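Long-range contacts in betaine aldehyde dehydrogenase (Staphylococcus aureus subsp. aureus COL, PDB 4QTO), which catalyses the oxidation of betaine aldehyde to glycine betaine, probably with NAD as the electron acceptor, as a member of the aldehyde dehydrogenase family: residues A113-E118 / A131-I136; T119-K124 / T209-I214; K106-R111 / D135-F140; Q176-N181 / S188-P193. All coordinates share one frame; numbering follows the deposited sequence. Where two conformers were deposited one is given.

Overall arrangement
All four contacts lie in the N-terminal half of the chain, within the aldehyde dehydrogenase fold. Contacts 3 and 1 come first and share helix 126-146, which packs on helix 93-109 in contact 3 and on helix 111-122 in contact 1. Their centres are about 8 Å apart. Contact 2 joins the end of helix 111-122 to the start of helix 211-223, and its centre lies about 10 Å from that of contact 1. Contact 4 is nested within the loop that contact 2 closes. It belongs to the beta-alpha-beta unit of the Rossmann-like domain. S188 touches I136 and F140, so the helical layer rests against helix 183-197 of that unit.

Contact 1: residues A113-E118 / A131-I136; sequences ALARLE and ADMDDI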
loop_
_atom_site.group_PDB
_atom_site.type_symbol
_atom_site.label_atom_id
_atom_site.label_comp_id
_atom_site.label_asym_id
_atom_site.label_seq_id
_atom_site.Cartn_x
_atom_site.Cartn_y
_atom_site.Cartn_z
ATOM N N ALA A 113 -6.234 37.468 -10.280
ATOM C CA ALA A 113 -6.766 38.223 -9.161
ATOM C C ALA A 113 -6.281 37.700 -7.821
ATOM O O ALA A 113 -5.953 38.472 -6.916
ATOM C CB ALA A 113 -8.295 38.234 -9.200
ATOM N N LEU A 114 -6.233 36.380 -7.679
ATOM C CA LEU A 114 -5.755 35.801 -6.429
ATOM C C LEU A 114 -4.281 36.153 -6.178
ATOM O O LEU A 114 -3.914 36.444 -5.037
ATOM C CB LEU A 114 -5.940 34.289 -6.421
ATOM C CG LEU A 114 -7.376 33.766 -6.229
ATOM C CD1 LEU A 114 -7.506 32.289 -6.566
ATOM C CD2 LEU A 114 -7.844 34.026 -4.814
ATOM N N ALA A 115 -3.463 36.052 -7.216
ATOM C CA ALA A 115 -2.033 36.367 -7.085
ATOM C C ALA A 115 -1.852 37.823 -6.678
ATOM O O ALA A 115 -1.052 38.156 -5.771
ATOM C CB ALA A 115 -1.310 36.077 -8.367
ATOM N N ARG A 116 -2.618 38.711 -7.304
ATOM C CA ARG A 116 -2.545 40.121 -6.960
ATOM C C ARG A 116 -2.978 40.392 -5.516
ATOM O O ARG A 116 -2.341 41.162 -4.798
ATOM C CB ARG A 116 -3.343 40.979 -7.968
ATOM C CG ARG A 116 -2.734 40.942 -9.344
ATOM C CD ARG A 116 -3.490 41.777 -10.372
ATOM N NE ARG A 116 -2.745 41.750 -11.627
ATOM C CZ ARG A 116 -1.710 42.550 -11.917
ATOM N NH1 ARG A 116 -1.093 42.425 -13.089
ATOM N NH2 ARG A 116 -1.285 43.482 -11.060
ATOM N N LEU A 117 -4.053 39.752 -5.083
ATOM C CA LEU A 117 -4.535 39.906 -3.726
ATOM C C LEU A 117 -3.489 39.400 -2.714
ATOM O O LEU A 117 -3.278 40.016 -1.663
ATOM C CB LEU A 117 -5.849 39.131 -3.595
ATOM C CG LEU A 117 -6.630 39.369 -2.316
ATOM C CD1 LEU A 117 -6.878 40.859 -2.161
ATOM C CD2 LEU A 117 -7.917 38.572 -2.317
ATOM N N GLU A 118 -2.811 38.294 -3.039
ATOM C CA GLU A 118 -1.814 37.728 -2.141
ATOM C C GLU A 118 -0.602 38.666 -2.021
ATOM O O GLU A 118 -0.087 38.885 -0.919
ATOM C CB GLU A 118 -1.388 36.322 -2.587
ATOM C CG GLU A 118 -0.768 35.455 -1.492
ATOM C CD GLU A 118 -1.804 34.920 -0.495
ATOM O OE1 GLU A 118 -2.523 35.710 0.137
ATOM O OE2 GLU A 118 -1.884 33.702 -0.271
ATOM N N ALA A 131 3.367 31.772 -8.862
ATOM C CA ALA A 131 3.866 30.401 -8.583
ATOM C C ALA A 131 3.028 29.723 -7.499
ATOM O O ALA A 131 2.698 28.525 -7.613
ATOM C CB ALA A 131 5.345 30.442 -8.188
ATOM N N ASP A 132 2.682 30.449 -6.434
ATOM C CA ASP A 132 1.823 29.921 -5.382
ATOM C C ASP A 132 0.502 29.492 -5.959
ATOM O O ASP A 132 -0.014 28.417 -5.618
ATOM C CB ASP A 132 1.414 30.963 -4.312
ATOM C CG ASP A 132 2.414 31.215 -3.243
ATOM O OD1 ASP A 132 3.558 30.680 -3.256
ATOM O OD2 ASP A 132 2.000 32.040 -2.348
ATOM N N MET A 133 -0.091 30.310 -6.835
ATOM C CA MET A 133 -1.424 29.966 -7.356
ATOM C C MET A 133 -1.385 28.719 -8.229
ATOM O O MET A 133 -2.332 27.918 -8.219
ATOM C CB MET A 133 -2.092 31.130 -8.109
ATOM C CG MET A 133 -2.281 32.355 -7.224
ATOM S SD MET A 133 -3.152 32.012 -5.682
ATOM C CE MET A 133 -2.362 33.132 -4.547
ATOM N N ASP A 134 -0.295 28.533 -8.953
ATOM C CA ASP A 134 -0.128 27.324 -9.756
ATOM C C ASP A 134 -0.019 26.127 -8.813
ATOM O O ASP A 134 -0.606 25.060 -9.051
ATOM C CB ASP A 134 1.096 27.428 -10.662
ATOM C CG ASP A 134 0.914 28.434 -11.776
ATOM O OD1 ASP A 134 -0.233 28.754 -12.128
ATOM O OD2 ASP A 134 1.948 28.917 -12.302
ATOM N N ASP A 135 0.732 26.293 -7.740
ATOM C CA ASP A 135 0.861 25.222 -6.784
ATOM C C ASP A 135 -0.474 24.883 -6.083
ATOM O O ASP A 135 -0.812 23.714 -5.864
ATOM C CB ASP A 135 1.920 25.608 -5.787
ATOM C CG ASP A 135 2.487 24.447 -5.128
ATOM O OD1 ASP A 135 2.632 23.394 -5.814
ATOM O OD2 ASP A 135 2.826 24.603 -3.947
ATOM N N ILE A 136 -1.230 25.913 -5.709
ATOM C CA ILE A 136 -2.514 25.742 -5.056
ATOM C C ILE A 136 -3.491 24.959 -5.944
ATOM O O ILE A 136 -4.168 24.053 -5.486
ATOM C CB ILE A 136 -3.093 27.085 -4.597
ATOM C CG1 ILE A 136 -2.198 27.638 -3.475
ATOM C CG2 ILE A 136 -4.522 26.955 -4.138
ATOM C CD1 ILE A 136 -2.316 29.120 -3.295
HETATM O O HOH W 1 -0.083 31.629 -0.426
#
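M133 reaches across from helix 126-146 and lies against L114, A115 and E118 of helix 111-122. This is a helix-helix contact between successive helices of the chain, joined by a short connection. The segment axes approach to 9.4 Å, and their directions differ by 126°, so the two segments cross steeply, nearer antiparallel than parallel.

The tight part is apolar and belongs to M133. Its CG sits 4.0 Å from A115 CB, where the small alanine lets the backbones come close. A bend at chi2 (-53°) brings the sulfur to L114, with M133 SD 3.7 Å from L114 CB. Beyond the sulfur, chi3 (145°) carries the methyl toward E118. There M133 CE lies 3.7 Å from the carbonyl O of L114 and 3.9 Å from E118 CB. The side chains of M133 and E118 cross at a slant.

The looser side is polar. E118 and D132 do not bond directly, and E118 OE2 and D132 OD2 are 4.7 Å apart. Each acid has a stronger partner outside the pair: E118 OE1 bonds T212 OG1, and D132 OD2 forms a salt bridge with K124 NZ. That lysine probably eases the closeness of the two acids. E118 OE2 also accepts from L184 N. A water molecule bridges the two acids and donates to both, at 2.8 Å from E118 OE2 and 2.9 Å from D132 OD2.

Contact 2: residues T119-K124 / T209-I214; sequences TLDTGK and TPLTTI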
loop_
_atom_site.group_PDB
_atom_site.type_symbol
_atom_site.label_atom_id
_atom_site.label_comp_id
_atom_site.label_asym_id
_atom_site.label_seq_id
_atom_site.Cartn_x
_atom_site.Cartn_y
_atom_site.Cartn_z
ATOM N N THR A 119 -0.181 39.267 -3.134
ATOM C CA THR A 119 0.934 40.209 -3.105
ATOM C C THR A 119 0.535 41.469 -2.359
ATOM O O THR A 119 1.354 42.038 -1.595
ATOM C CB THR A 119 1.404 40.508 -4.542
ATOM O OG1 THR A 119 2.235 39.428 -4.950
ATOM C CG2 THR A 119 2.185 41.791 -4.649
ATOM N N LEU A 120 -0.714 41.912 -2.535
ATOM C CA LEU A 120 -1.161 43.114 -1.828
ATOM C C LEU A 120 -1.142 42.896 -0.312
ATOM O O LEU A 120 -0.711 43.766 0.442
ATOM C CB LEU A 120 -2.584 43.495 -2.258
ATOM C CG LEU A 120 -3.132 44.801 -1.684
ATOM C CD1 LEU A 120 -2.407 45.976 -2.291
ATOM C CD2 LEU A 120 -4.624 44.897 -1.968
ATOM N N ASP A 121 -1.619 41.729 0.120
ATOM C CA ASP A 121 -1.757 41.421 1.551
ATOM C C ASP A 121 -0.438 41.053 2.225
ATOM O O ASP A 121 -0.193 41.390 3.397
ATOM C CB ASP A 121 -2.745 40.233 1.682
ATOM C CG ASP A 121 -3.520 40.187 3.035
ATOM O OD1 ASP A 121 -3.377 41.095 3.882
ATOM O OD2 ASP A 121 -4.277 39.184 3.229
ATOM N N THR A 122 0.426 40.335 1.509
ATOM C CA THR A 122 1.639 39.796 2.146
ATOM C C THR A 122 2.948 40.430 1.728
ATOM O O THR A 122 3.977 40.149 2.339
ATOM C CB THR A 122 1.794 38.292 1.887
ATOM O OG1 THR A 122 2.133 38.055 0.504
ATOM C CG2 THR A 122 0.523 37.524 2.283
ATOM N N GLY A 123 2.936 41.176 0.622
ATOM C CA GLY A 123 4.105 41.923 0.190
ATOM C C GLY A 123 5.048 41.206 -0.755
ATOM O O GLY A 123 5.895 41.858 -1.356
ATOM N N LYS A 124 4.907 39.892 -0.922
ATOM C CA LYS A 124 5.861 39.161 -1.794
ATOM C C LYS A 124 5.637 39.508 -3.257
ATOM O O LYS A 124 4.601 40.042 -3.623
ATOM C CB LYS A 124 5.860 37.648 -1.562
ATOM C CG LYS A 124 4.669 36.908 -2.083
ATOM C CD LYS A 124 4.915 35.432 -1.771
ATOM C CE LYS A 124 4.030 34.548 -2.583
ATOM N NZ LYS A 124 2.597 34.717 -2.260
ATOM N N THR A 209 -3.558 38.755 7.618
ATOM C CA THR A 209 -3.615 38.399 6.174
ATOM C C THR A 209 -4.815 37.510 5.826
ATOM O O THR A 209 -4.661 36.345 5.483
ATOM C CB THR A 209 -2.348 37.630 5.768
ATOM O OG1 THR A 209 -2.229 36.440 6.589
ATOM C CG2 THR A 209 -1.107 38.495 5.906
ATOM N N PRO A 210 -6.041 38.053 5.885
ATOM C CA PRO A 210 -7.216 37.226 5.611
ATOM C C PRO A 210 -7.743 37.270 4.176
ATOM O O PRO A 210 -8.682 36.536 3.861
ATOM C CB PRO A 210 -8.269 37.900 6.491
ATOM C CG PRO A 210 -7.910 39.341 6.394
ATOM C CD PRO A 210 -6.406 39.380 6.412
ATOM N N LEU A 211 -7.157 38.087 3.307
ATOM C CA LEU A 211 -7.817 38.393 2.022
ATOM C C LEU A 211 -8.044 37.216 1.073
ATOM O O LEU A 211 -9.184 36.979 0.639
ATOM C CB LEU A 211 -7.119 39.527 1.296
ATOM C CG LEU A 211 -6.980 40.805 2.110
ATOM C CD1 LEU A 211 -6.280 41.869 1.270
ATOM C CD2 LEU A 211 -8.299 41.333 2.616
ATOM N N THR A 212 -6.992 36.481 0.739
ATOM C CA THR A 212 -7.185 35.366 -0.178
ATOM C C THR A 212 -7.999 34.229 0.459
ATOM O O THR A 212 -8.623 33.438 -0.258
ATOM C CB THR A 212 -5.854 34.830 -0.718
ATOM O OG1 THR A 212 -5.018 34.510 0.401
ATOM C CG2 THR A 212 -5.202 35.812 -1.662
ATOM N N THR A 213 -7.993 34.121 1.789
ATOM C CA THR A 213 -8.772 33.080 2.474
ATOM C C THR A 213 -10.286 33.395 2.368
ATOM O O THR A 213 -11.119 32.521 2.120
ATOM C CB THR A 213 -8.280 32.840 3.908
ATOM O OG1 THR A 213 -6.867 32.532 3.887
ATOM C CG2 THR A 213 -9.033 31.697 4.557
ATOM N N ILE A 214 -10.632 34.658 2.564
ATOM C CA ILE A 214 -12.008 35.084 2.347
ATOM C C ILE A 214 -12.374 34.747 0.897
ATOM O O ILE A 214 -13.442 34.183 0.633
ATOM C CB ILE A 214 -12.154 36.604 2.601
ATOM C CG1 ILE A 214 -11.995 36.925 4.092
ATOM C CG2 ILE A 214 -13.521 37.082 2.112
ATOM C CD1 ILE A 214 -11.842 38.411 4.373
HETATM O O HOH W 2 -4.361 36.987 1.792
#
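D121 OD2 accepts two hydrogen bonds at the start of helix 211-223. The backbone N of L211 donates to it at 3.1 Å, with a fairly straight N-H...O angle of 159°. This N-H comes to the syn side of the carboxylate but 32° out of its plane. A water donates the second bond, at 2.6 Å from D121 OD2. The same water accepts from the backbone N of T212, so the acid serves one N-H directly and the next through water.

Carbon atoms also press in on the same oxygen. D121 CG is anti to its backbone N (chi1 -153°), which carries the group away from helix 111-122 into the bend at T209-L211. On one flank D121 OD2 lies 3.1 Å from T209 CA, which is close to OD1 as well. On another, L211 leans across the acid, and L211 CG approaches D121 OD2 to 3.3 Å. The ring of P210 passes by its CD, 3.8 Å from D121 OD2.

A smaller apolar touch lies beside the acid. The methyls T122 CG2 and T209 CG2 meet at 4.1 Å, with the side chains nearly perpendicular. The hydroxyl of T122 turns back to the carbonyl O of E118.

The first helix ends here, as G123 leaves it with a positive phi. D121 thus ties its last turn to the first turn of a helix far along the chain. A buried carboxylate at a helix N-terminus would probably be stabilised as the anion by the N-H groups and the helix dipole.

Contact 3: residues K106-R111 / D135-F140; sequences KIKEHR and DIHNVF
K108 lays the end of its side chain over one face of the H137 ring. The contact is CH-pi: K108 CE stands 3.5 Å from the ring centroid and only 16° off the normal. CE is nearest to H137 NE2, at 3.3 Å. K108 CG is anti to the backbone N, and the chain bends at chi3 (-68°) and chi4. This folds the tip over the imidazole, while K108 CB passes 3.7 Å from H137 ND1. A hydrogen bond between H137 ND1 and the carbonyl O of A104, one turn back from K108, also holds the ring.

I107 makes the apolar half. Its CG2 meets I136 CG2 at 3.9 Å, the two side chains lying almost at right angles. The same methyl is 3.9 Å from the backbone N of H137. I107 CG1 approaches F140 CD2 at 4.1 Å, obliquely to the ring and again with the side chains roughly perpendicular.

The lysine side is the exposed one, and K98 of the second subunit packs on H137 nearby. I107 faces inward and also touches V216. Helices 93-109 and 126-146 pack here as neighbours in a helical layer, with an apolar inner side and a lysine-covered histidine toward the second subunit.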
loop_
_atom_site.group_PDB
_atom_site.type_symbol
_atom_site.label_atom_id
_atom_site.label_comp_id
_atom_site.label_asym_id
_atom_site.label_seq_id
_atom_site.Cartn_x
_atom_site.Cartn_y
_atom_site.Cartn_z
ATOM N N LYS A 106 -11.502 26.616 -10.115
ATOM C CA LYS A 106 -11.744 28.029 -9.753
ATOM C C LYS A 106 -10.448 28.763 -9.401
ATOM O O LYS A 106 -10.304 29.930 -9.745
ATOM C CB LYS A 106 -12.769 28.111 -8.630
ATOM C CG LYS A 106 -14.165 27.833 -9.183
ATOM C CD LYS A 106 -15.202 27.805 -8.103
ATOM C CE LYS A 106 -16.593 27.520 -8.653
ATOM N NZ LYS A 106 -17.223 28.599 -9.460
ATOM N N ILE A 107 -9.497 28.067 -8.772
ATOM C CA ILE A 107 -8.215 28.703 -8.457
ATOM C C ILE A 107 -7.503 29.105 -9.753
ATOM O O ILE A 107 -7.045 30.239 -9.879
ATOM C CB ILE A 107 -7.295 27.772 -7.638
ATOM C CG1 ILE A 107 -7.945 27.405 -6.294
ATOM C CG2 ILE A 107 -5.934 28.408 -7.459
ATOM C CD1 ILE A 107 -8.202 28.530 -5.349
ATOM N N LYS A 108 -7.483 28.209 -10.730
ATOM C CA LYS A 108 -6.860 28.520 -12.015
ATOM C C LYS A 108 -7.615 29.619 -12.763
ATOM O O LYS A 108 -6.993 30.558 -13.302
ATOM C CB LYS A 108 -6.732 27.271 -12.869
ATOM C CG LYS A 108 -6.046 27.547 -14.202
ATOM C CD LYS A 108 -5.889 26.274 -15.013
ATOM C CE LYS A 108 -4.901 25.334 -14.372
ATOM N NZ LYS A 108 -3.617 25.958 -14.008
ATOM N N GLU A 109 -8.946 29.586 -12.741
ATOM C CA GLU A 109 -9.760 30.599 -13.383
ATOM C C GLU A 109 -9.451 31.992 -12.843
ATOM O O GLU A 109 -9.379 32.957 -13.610
ATOM C CB GLU A 109 -11.250 30.279 -13.143
ATOM C CG GLU A 109 -12.214 31.314 -13.636
ATOM C CD GLU A 109 -13.672 30.963 -13.327
ATOM O OE1 GLU A 109 -13.920 29.927 -12.660
ATOM O OE2 GLU A 109 -14.559 31.747 -13.785
ATOM N N HIS A 110 -9.238 32.075 -11.542
ATOM C CA HIS A 110 -8.995 33.341 -10.853
ATOM C C HIS A 110 -7.550 33.599 -10.466
ATOM O O HIS A 110 -7.287 34.407 -9.567
ATOM C CB HIS A 110 -9.899 33.426 -9.614
ATOM C CG HIS A 110 -11.350 33.408 -9.935
ATOM N ND1 HIS A 110 -11.998 34.501 -10.470
ATOM C CD2 HIS A 110 -12.280 32.432 -9.836
ATOM C CE1 HIS A 110 -13.267 34.191 -10.686
ATOM N NE2 HIS A 110 -13.466 32.957 -10.284
ATOM N N ARG A 111 -6.631 32.909 -11.142
ATOM C CA ARG A 111 -5.214 32.968 -10.833
ATOM C C ARG A 111 -4.673 34.383 -10.727
ATOM O O ARG A 111 -3.963 34.714 -9.782
ATOM C CB ARG A 111 -4.458 32.232 -11.947
ATOM C CG ARG A 111 -2.963 32.185 -11.811
ATOM C CD ARG A 111 -2.408 31.479 -13.062
ATOM N NE ARG A 111 -0.989 31.204 -12.989
ATOM C CZ ARG A 111 -0.029 31.980 -13.478
ATOM N NH1 ARG A 111 1.233 31.602 -13.356
ATOM N NH2 ARG A 111 -0.313 33.128 -14.085
ATOM N N ASP A 135 0.732 26.293 -7.740
ATOM C CA ASP A 135 0.861 25.222 -6.784
ATOM C C ASP A 135 -0.474 24.883 -6.083
ATOM O O ASP A 135 -0.812 23.714 -5.864
ATOM C CB ASP A 135 1.920 25.608 -5.787
ATOM C CG ASP A 135 2.487 24.447 -5.128
ATOM O OD1 ASP A 135 2.632 23.394 -5.814
ATOM O OD2 ASP A 135 2.826 24.603 -3.947
ATOM N N ILE A 136 -1.230 25.913 -5.709
ATOM C CA ILE A 136 -2.514 25.742 -5.056
ATOM C C ILE A 136 -3.491 24.959 -5.944
ATOM O O ILE A 136 -4.168 24.053 -5.486
ATOM C CB ILE A 136 -3.093 27.085 -4.597
ATOM C CG1 ILE A 136 -2.198 27.638 -3.475
ATOM C CG2 ILE A 136 -4.522 26.955 -4.138
ATOM C CD1 ILE A 136 -2.316 29.120 -3.295
ATOM N N HIS A 137 -3.529 25.297 -7.230
ATOM C CA HIS A 137 -4.333 24.526 -8.162
ATOM C C HIS A 137 -3.921 23.042 -8.111
ATOM O O HIS A 137 -4.786 22.142 -8.053
ATOM C CB HIS A 137 -4.140 25.052 -9.602
ATOM C CG HIS A 137 -4.763 24.182 -10.652
ATOM N ND1 HIS A 137 -6.111 24.164 -10.895
ATOM C CD2 HIS A 137 -4.214 23.277 -11.497
ATOM C CE1 HIS A 137 -6.370 23.309 -11.876
ATOM N NE2 HIS A 137 -5.229 22.788 -12.285
ATOM N N ASN A 138 -2.613 22.779 -8.143
ATOM C CA ASN A 138 -2.116 21.415 -8.105
ATOM C C ASN A 138 -2.375 20.688 -6.785
ATOM O O ASN A 138 -2.586 19.484 -6.790
ATOM C CB ASN A 138 -0.667 21.350 -8.506
ATOM C CG ASN A 138 -0.486 21.587 -9.995
ATOM O OD1 ASN A 138 -1.373 21.194 -10.800
ATOM N ND2 ASN A 138 0.647 22.150 -10.385
ATOM N N VAL A 139 -2.387 21.409 -5.656
ATOM C CA VAL A 139 -2.729 20.793 -4.385
ATOM C C VAL A 139 -4.177 20.301 -4.388
ATOM O O VAL A 139 -4.504 19.155 -4.062
ATOM C CB VAL A 139 -2.476 21.779 -3.233
ATOM C CG1 VAL A 139 -3.116 21.310 -1.913
ATOM C CG2 VAL A 139 -0.992 22.004 -3.043
ATOM N N PHE A 140 -5.090 21.186 -4.755
ATOM C CA PHE A 140 -6.484 20.787 -4.842
ATOM C C PHE A 140 -6.676 19.641 -5.843
ATOM O O PHE A 140 -7.419 18.708 -5.571
ATOM C CB PHE A 140 -7.453 21.951 -5.155
ATOM C CG PHE A 140 -7.715 22.878 -3.974
ATOM C CD1 PHE A 140 -8.585 22.493 -2.977
ATOM C CD2 PHE A 140 -7.161 24.134 -3.913
ATOM C CE1 PHE A 140 -8.858 23.321 -1.892
ATOM C CE2 PHE A 140 -7.443 24.974 -2.824
ATOM C CZ PHE A 140 -8.294 24.565 -1.821
#

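Contact 4: residues Q176-N181 / S188-P193; sequences QITPWN and SWKIAP
Strand 162-177 ends at I177 and the chain runs on, extended through P179, past helix 183-197, with the CA atoms of Q176 and K190 6.9 Å apart. The side chains of these two residues run alongside each other, each heading for the backbone of the other segment.

Q176 reaches out to the helix backbone. Its NE2 donates to the carbonyl O of K190 at 3.0 Å, but the bond is weak, with an N-H...O angle of 124°. NE2 also bonds Y500 OH. Q176 OE1 is buried without a polar partner in the model, and its neighbours here are carbons, K190 CB and I191 CG1, both at 4.1 Å.

K190 runs the other way, toward the strand end. Its chain is straight as far as CE, so the methylenes lie along the strand residues. K190 CD packs 3.8 Å from Q176 CB. K190 CE lies 3.8 Å from T178 CG2 and 3.6 Å from the carbonyl O of I177. The chain then bends at chi4 (-61°), turning the amino group to E491, with which K190 NZ forms a salt bridge. S254 OG and T256 OG1 also bond K190 NZ, so the buried charge is well met.

The contact is the strand-to-helix step of a beta-alpha-beta unit in the Rossmann-like domain. Strand 162-177 lies between parallel strands 200-204 and 252-256. Helix 183-197 covers this part of the sheet, and S188 and A192 pack against helix 126-146.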
loop_
_atom_site.group_PDB
_atom_site.type_symbol
_atom_site.label_atom_id
_atom_site.label_comp_id
_atom_site.label_asym_id
_atom_site.label_seq_id
_atom_site.Cartn_x
_atom_site.Cartn_y
_atom_site.Cartn_z
ATOM N N GLN A 176 -8.603 24.570 11.809
ATOM C CA GLN A 176 -7.460 24.802 10.948
ATOM C C GLN A 176 -7.022 26.251 11.123
ATOM O O GLN A 176 -7.822 27.159 10.896
ATOM C CB GLN A 176 -7.831 24.504 9.498
ATOM C CG GLN A 176 -8.273 23.054 9.281
ATOM C CD GLN A 176 -8.802 22.763 7.898
ATOM O OE1 GLN A 176 -9.443 23.590 7.272
ATOM N NE2 GLN A 176 -8.545 21.547 7.435
ATOM N N ILE A 177 -5.770 26.452 11.500
ATOM C CA ILE A 177 -5.229 27.810 11.805
ATOM C C ILE A 177 -3.989 27.986 10.952
ATOM O O ILE A 177 -3.057 27.184 11.020
ATOM C CB ILE A 177 -4.916 27.949 13.303
ATOM C CG1 ILE A 177 -6.206 27.778 14.115
ATOM C CG2 ILE A 177 -4.250 29.275 13.572
ATOM C CD1 ILE A 177 -5.976 27.615 15.609
ATOM N N THR A 178 -4.016 28.994 10.073
ATOM C CA THR A 178 -2.974 29.210 9.095
ATOM C C THR A 178 -2.140 30.472 9.352
ATOM O O THR A 178 -2.573 31.391 10.072
ATOM C CB THR A 178 -3.596 29.261 7.684
ATOM O OG1 THR A 178 -4.713 30.152 7.719
ATOM C CG2 THR A 178 -4.116 27.905 7.278
ATOM N N PRO A 179 -0.934 30.523 8.769
ATOM C CA PRO A 179 0.022 31.624 9.010
ATOM C C PRO A 179 -0.069 32.746 7.997
ATOM O O PRO A 179 -0.754 32.640 6.963
ATOM C CB PRO A 179 1.370 30.904 8.870
ATOM C CG PRO A 179 1.115 29.989 7.773
ATOM C CD PRO A 179 -0.287 29.474 7.963
ATOM N N TRP A 180 0.644 33.821 8.282
ATOM C CA TRP A 180 0.629 34.970 7.427
ATOM C C TRP A 180 1.562 34.967 6.234
ATOM O O TRP A 180 1.419 35.805 5.348
ATOM C CB TRP A 180 0.908 36.246 8.256
ATOM C CG TRP A 180 2.121 36.179 9.132
ATOM C CD1 TRP A 180 2.155 35.961 10.481
ATOM C CD2 TRP A 180 3.493 36.327 8.718
ATOM N NE1 TRP A 180 3.459 35.970 10.944
ATOM C CE2 TRP A 180 4.294 36.200 9.877
ATOM C CE3 TRP A 180 4.111 36.575 7.495
ATOM C CZ2 TRP A 180 5.667 36.326 9.841
ATOM C CZ3 TRP A 180 5.492 36.695 7.467
ATOM C CH2 TRP A 180 6.246 36.555 8.628
ATOM N N ASN A 181 2.507 34.048 6.185
ATOM C CA ASN A 181 3.486 34.113 5.093
ATOM C C ASN A 181 2.961 33.688 3.721
ATOM O O ASN A 181 3.165 34.410 2.725
ATOM C CB ASN A 181 4.812 33.446 5.469
ATOM C CG ASN A 181 4.697 31.984 5.822
ATOM O OD1 ASN A 181 3.606 31.411 5.989
ATOM N ND2 ASN A 181 5.855 31.344 5.926
ATOM N N SER A 188 -4.806 25.838 1.510
ATOM C CA SER A 188 -5.089 24.733 0.566
ATOM C C SER A 188 -4.599 23.393 1.098
ATOM O O SER A 188 -5.219 22.347 0.895
ATOM C CB SER A 188 -4.529 24.977 -0.839
ATOM O OG SER A 188 -3.101 24.845 -0.930
ATOM N N TRP A 189 -3.456 23.402 1.780
ATOM C CA TRP A 189 -2.893 22.163 2.328
ATOM C C TRP A 189 -3.786 21.495 3.374
ATOM O O TRP A 189 -3.722 20.281 3.572
ATOM C CB TRP A 189 -1.523 22.441 2.957
ATOM C CG TRP A 189 -0.395 22.771 2.011
ATOM C CD1 TRP A 189 -0.478 23.170 0.715
ATOM C CD2 TRP A 189 0.996 22.857 2.365
ATOM N NE1 TRP A 189 0.782 23.430 0.226
ATOM C CE2 TRP A 189 1.699 23.220 1.223
ATOM C CE3 TRP A 189 1.707 22.595 3.546
ATOM C CZ2 TRP A 189 3.081 23.389 1.225
ATOM C CZ3 TRP A 189 3.095 22.734 3.532
ATOM C CH2 TRP A 189 3.745 23.124 2.381
ATOM N N LYS A 190 -4.584 22.301 4.049
ATOM C CA LYS A 190 -5.510 21.851 5.056
ATOM C C LYS A 190 -6.918 21.594 4.503
ATOM O O LYS A 190 -7.520 20.540 4.778
ATOM C CB LYS A 190 -5.554 22.866 6.220
ATOM C CG LYS A 190 -4.186 23.161 6.848
ATOM C CD LYS A 190 -4.323 24.013 8.085
ATOM C CE LYS A 190 -3.006 24.506 8.651
ATOM N NZ LYS A 190 -2.103 23.422 9.060
ATOM N N ILE A 191 -7.438 22.520 3.689
ATOM C CA ILE A 191 -8.788 22.391 3.176
ATOM C C ILE A 191 -8.917 21.205 2.251
ATOM O O ILE A 191 -9.898 20.436 2.333
ATOM C CB ILE A 191 -9.199 23.652 2.391
ATOM C CG1 ILE A 191 -9.360 24.837 3.354
ATOM C CG2 ILE A 191 -10.496 23.448 1.659
ATOM C CD1 ILE A 191 -9.375 26.157 2.628
ATOM N N ALA A 192 -7.949 21.031 1.352
ATOM C CA ALA A 192 -8.099 20.008 0.317
ATOM C C ALA A 192 -8.304 18.607 0.879
ATOM O O ALA A 192 -9.261 17.909 0.486
ATOM C CB ALA A 192 -6.962 20.064 -0.674
ATOM N N PRO A 193 -7.436 18.139 1.803
ATOM C CA PRO A 193 -7.691 16.797 2.342
ATOM C C PRO A 193 -8.904 16.726 3.236
ATOM O O PRO A 193 -9.572 15.706 3.275
ATOM C CB PRO A 193 -6.402 16.478 3.114
ATOM C CG PRO A 193 -5.829 17.827 3.460
ATOM C CD PRO A 193 -6.123 18.653 2.236
#